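Local coordinates for type 3A cellulose-binding domain protein (Clostridium thermocellum, PDB 4B9P) that probably senses cellulose outside the cell through this family 3 carbohydrate-binding module and controls the sigma factor SigI2 as its anti-sigma factor, at residues Gln10-Ile15 / Ser144-Trp149. Residues are numbered along the deposited sequence; the frame is centred on the assembly and turned at random.
Sequences QAYNHI and SDFVVW. With ZN (zinc ion), chain C.
The Tyr12 ring lies against the backbone of Ser144-Phe146: Asp145 CA sits over the centre of one face, a CH-pi contact 3.6 Å from the ring centroid, and Phe146 CD1 stands at its edge. That edge in turn meets Phe146 in a T-shaped pair, the planes 87° apart, with Tyr12 CE1 above the middle of the Phe146 face and the backbone N of Ala11 at the Phe146 rim. Tyr12 CG lies between its own N and carbonyl carbon (chi1 72°), and the bond from CA to CB is directed at segment 144-149. A water links Tyr12 OH to Ser144 O, and Arg26 NH1 also hydrogen-bonds to Tyr12 OH. Asp145 OD1 accepts the N-H of Phe146 at 2.8 Å from above the carboxylate plane, tying down the backbone beside the ring. The extended Gln10 side chain crosses that of Phe146 at about a right angle, OE1 3.5 Å from Phe146 CB, while NE2 is hydrogen-bonded to Glu8 OE2. Ala11 and Val147 form an antiparallel hydrogen-bonded pair, Ala11 N to Val147 O 2.9 Å and Val147 N to Ala11 O 3.1 Å. On the face that carries the Ala11 and Val147 side chains, Ala11 CB meets Trp149 CB at 4.2 Å. Two residues past Tyr12, His14 NE2 binds a zinc ion that also carries two waters. Strand 147-148 forms one edge of a five-stranded antiparallel sheet of the CBM3 module, with strand 7-13 between it and strand 25-31, whose Arg26 and Lys28 also touch Phe146.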
ATOM      1  N   GLN A  10       4.753   8.141   4.804  1.00 17.02           N
ATOM      2  CA  GLN A  10       3.918   8.106   5.999  1.00 16.07           C
ATOM      3  C   GLN A  10       2.742   7.182   5.748  1.00 16.84           C
ATOM      4  O   GLN A  10       2.282   7.062   4.599  1.00 17.52           O
ATOM      5  CB  GLN A  10       3.438   9.490   6.421  1.00 17.86           C
ATOM      6  CG  GLN A  10       4.570  10.415   6.701  1.00 18.49           C
ATOM      7  CD  GLN A  10       4.090  11.747   7.217  1.00 23.03           C
ATOM      8  OE1 GLN A  10       2.916  11.927   7.456  1.00 30.84           O
ATOM      9  NE2 GLN A  10       4.995  12.708   7.358  1.00 23.68           N
ATOM     10  N   ALA A  11       2.240   6.526   6.784  1.00 16.53           N
ATOM     11  CA  ALA A  11       1.126   5.595   6.579  1.00 16.68           C
ATOM     12  C   ALA A  11       0.404   5.361   7.890  1.00 16.66           C
ATOM     13  O   ALA A  11       0.934   5.638   8.982  1.00 17.35           O
ATOM     14  CB  ALA A  11       1.648   4.270   6.045  1.00 17.54           C
ATOM     15  N   TYR A  12      -0.797   4.827   7.806  1.00 16.13           N
ATOM     16  CA  TYR A  12      -1.440   4.215   8.936  1.00 16.05           C
ATOM     17  C   TYR A  12      -2.505   3.264   8.408  1.00 16.84           C
ATOM     18  O   TYR A  12      -2.866   3.304   7.225  1.00 17.52           O
ATOM     19  CB  TYR A  12      -2.048   5.256   9.896  1.00 17.42           C
ATOM     20  CG  TYR A  12      -3.276   5.983   9.431  1.00 18.16           C
ATOM     21  CD1 TYR A  12      -3.189   7.002   8.480  1.00 19.56           C
ATOM     22  CD2 TYR A  12      -4.530   5.710   9.986  1.00 20.47           C
ATOM     23  CE1 TYR A  12      -4.322   7.714   8.066  1.00 21.48           C
ATOM     24  CE2 TYR A  12      -5.651   6.414   9.582  1.00 22.48           C
ATOM     25  CZ  TYR A  12      -5.544   7.419   8.639  1.00 23.60           C
ATOM     26  OH  TYR A  12      -6.674   8.116   8.244  1.00 26.48           O
ATOM     27  N   ASN A  13      -3.013   2.407   9.303  1.00 16.78           N
ATOM     28  CA  ASN A  13      -4.141   1.549   8.987  1.00 16.51           C
ATOM     29  C   ASN A  13      -5.410   2.155   9.527  1.00 16.26           C
ATOM     30  O   ASN A  13      -5.528   2.442  10.699  1.00 18.42           O
ATOM     31  CB  ASN A  13      -3.885   0.166   9.575  1.00 17.00           C
ATOM     32  CG  ASN A  13      -2.831  -0.562   8.823  1.00 15.95           C
ATOM     33  OD1 ASN A  13      -1.645  -0.462   9.116  1.00 17.73           O
ATOM     34  ND2 ASN A  13      -3.238  -1.284   7.795  1.00 16.87           N
ATOM     35  N   HIS A  14      -6.385   2.342   8.644  1.00 17.22           N
ATOM     36  CA  HIS A  14      -7.631   2.974   9.040  1.00 18.20           C
ATOM     37  C   HIS A  14      -8.552   2.021   9.781  1.00 19.97           C
ATOM     38  O   HIS A  14      -9.436   2.472  10.508  1.00 22.92           O
ATOM     39  CB  HIS A  14      -8.301   3.557   7.790  1.00 20.32           C
ATOM     40  CG  HIS A  14      -9.503   4.399   8.074  1.00 21.92           C
ATOM     41  ND1 HIS A  14     -10.757   4.090   7.594  1.00 24.84           N
ATOM     42  CD2 HIS A  14      -9.641   5.575   8.728  1.00 23.80           C
ATOM     43  CE1 HIS A  14     -11.622   5.023   7.962  1.00 25.25           C
ATOM     44  NE2 HIS A  14     -10.969   5.941   8.643  1.00 25.17           N
ATOM     45  N   ILE A  15      -8.351   0.724   9.582  1.00 18.61           N
ATOM     46  CA  ILE A  15      -8.992  -0.300  10.386  1.00 17.94           C
ATOM     47  C   ILE A  15      -7.897  -1.081  11.078  1.00 18.13           C
ATOM     48  O   ILE A  15      -7.007  -1.629  10.391  1.00 17.81           O
ATOM     49  CB  ILE A  15      -9.829  -1.282   9.528  1.00 20.52           C
ATOM     50  CG1 ILE A  15     -10.977  -0.545   8.843  1.00 23.51           C
ATOM     51  CG2 ILE A  15     -10.347  -2.447  10.373  1.00 21.98           C
ATOM     52  CD1 ILE A  15     -11.733  -1.428   7.922  1.00 27.25           C
ATOM     53  N   SER A 144      -3.538   6.179  14.607  1.00 19.62           N
ATOM     54  CA  SER A 144      -4.853   6.544  14.085  1.00 20.92           C
ATOM     55  C   SER A 144      -4.766   7.649  13.045  1.00 20.12           C
ATOM     56  O   SER A 144      -5.803   8.141  12.563  1.00 24.15           O
ATOM     57  CB  SER A 144      -5.783   6.950  15.218  1.00 26.01           C
ATOM     58  OG  SER A 144      -5.271   8.089  15.894  1.00 30.55           O
ATOM     59  N   ASP A 145      -3.540   8.039  12.700  1.00 20.14           N
ATOM     60  CA  ASP A 145      -3.305   9.004  11.627  1.00 20.51           C
ATOM     61  C   ASP A 145      -1.885   8.763  11.116  1.00 18.63           C
ATOM     62  O   ASP A 145      -1.140   7.957  11.691  1.00 19.24           O
ATOM     63  CB  ASP A 145      -3.500  10.433  12.147  1.00 23.48           C
ATOM     64  CG  ASP A 145      -3.780  11.439  11.042  1.00 26.66           C
ATOM     65  OD1 ASP A 145      -3.678  11.150   9.833  1.00 27.05           O
ATOM     66  OD2 ASP A 145      -4.093  12.580  11.403  1.00 32.54           O
ATOM     67  N   PHE A 146      -1.489   9.450  10.050  1.00 19.26           N
ATOM     68  CA  PHE A 146      -0.206   9.216   9.391  1.00 19.93           C
ATOM     69  C   PHE A 146       0.993   9.293  10.333  1.00 18.35           C
ATOM     70  O   PHE A 146       1.117  10.267  11.100  1.00 20.88           O
ATOM     71  CB  PHE A 146      -0.017  10.240   8.268  1.00 19.17           C
ATOM     72  CG  PHE A 146      -0.914  10.016   7.114  1.00 19.39           C
ATOM     73  CD1 PHE A 146      -0.709   8.917   6.264  1.00 19.64           C
ATOM     74  CD2 PHE A 146      -1.948  10.908   6.836  1.00 22.37           C
ATOM     75  CE1 PHE A 146      -1.541   8.686   5.216  1.00 20.05           C
ATOM     76  CE2 PHE A 146      -2.772  10.678   5.770  1.00 23.93           C
ATOM     77  CZ  PHE A 146      -2.548   9.557   4.942  1.00 21.86           C
ATOM     78  N   VAL A 147       1.884   8.318  10.242  1.00 17.83           N
ATOM     79  CA  VAL A 147       3.198   8.381  10.880  1.00 18.07           C
ATOM     80  C   VAL A 147       4.230   7.935   9.880  1.00 16.39           C
ATOM     81  O   VAL A 147       3.949   7.165   8.979  1.00 16.94           O
ATOM     82  CB  VAL A 147       3.283   7.495  12.172  1.00 19.04           C
ATOM     83  CG1 VAL A 147       2.249   7.895  13.198  1.00 19.61           C
ATOM     84  CG2 VAL A 147       3.145   5.978  11.876  1.00 20.26           C
ATOM     85  N   VAL A 148       5.451   8.429  10.011  1.00 17.50           N
ATOM     86  CA  VAL A 148       6.533   7.873   9.197  1.00 17.40           C
ATOM     87  C   VAL A 148       6.648   6.372   9.447  1.00 17.46           C
ATOM     88  O   VAL A 148       6.610   5.925  10.591  1.00 18.70           O
ATOM     89  CB  VAL A 148       7.861   8.621   9.529  1.00 18.88           C
ATOM     90  CG1 VAL A 148       9.027   8.045   8.746  1.00 20.86           C
ATOM     91  CG2 VAL A 148       7.706  10.127   9.180  1.00 19.70           C
ATOM     92  N   TRP A 149       6.708   5.568   8.386  1.00 17.28           N
ATOM     93  CA  TRP A 149       6.554   4.119   8.584  1.00 17.36           C
ATOM     94  C   TRP A 149       7.537   3.361   7.717  1.00 17.01           C
ATOM     95  O   TRP A 149       7.482   3.421   6.474  1.00 18.06           O
ATOM     96  CB  TRP A 149       5.118   3.706   8.292  1.00 17.24           C
ATOM     97  CG  TRP A 149       4.793   2.322   8.676  1.00 16.91           C
ATOM     98  CD1 TRP A 149       4.361   1.312   7.839  1.00 17.89           C
ATOM     99  CD2 TRP A 149       4.791   1.803   9.997  1.00 17.81           C
ATOM    100  NE1 TRP A 149       4.105   0.178   8.584  1.00 19.88           N
ATOM    101  CE2 TRP A 149       4.350   0.453   9.911  1.00 18.86           C
ATOM    102  CE3 TRP A 149       5.109   2.339  11.255  1.00 19.16           C
ATOM    103  CZ2 TRP A 149       4.207  -0.358  11.050  1.00 21.81           C
ATOM    104  CZ3 TRP A 149       4.988   1.513  12.390  1.00 21.80           C
ATOM    105  CH2 TRP A 149       4.563   0.177  12.269  1.00 23.23           C
TER
HETATM  106 ZN    ZN C1168     -11.832   7.580   9.285  0.76 34.05          ZN
HETATM  107  O   HOH W   1      -7.461   9.718  10.812  1.00 59.15           O
HETATM  108  O   HOH W   2     -10.061   8.737   9.556  1.00 56.78           O
HETATM  109  O   HOH W   3     -12.286   7.002  11.213  1.00 49.56           O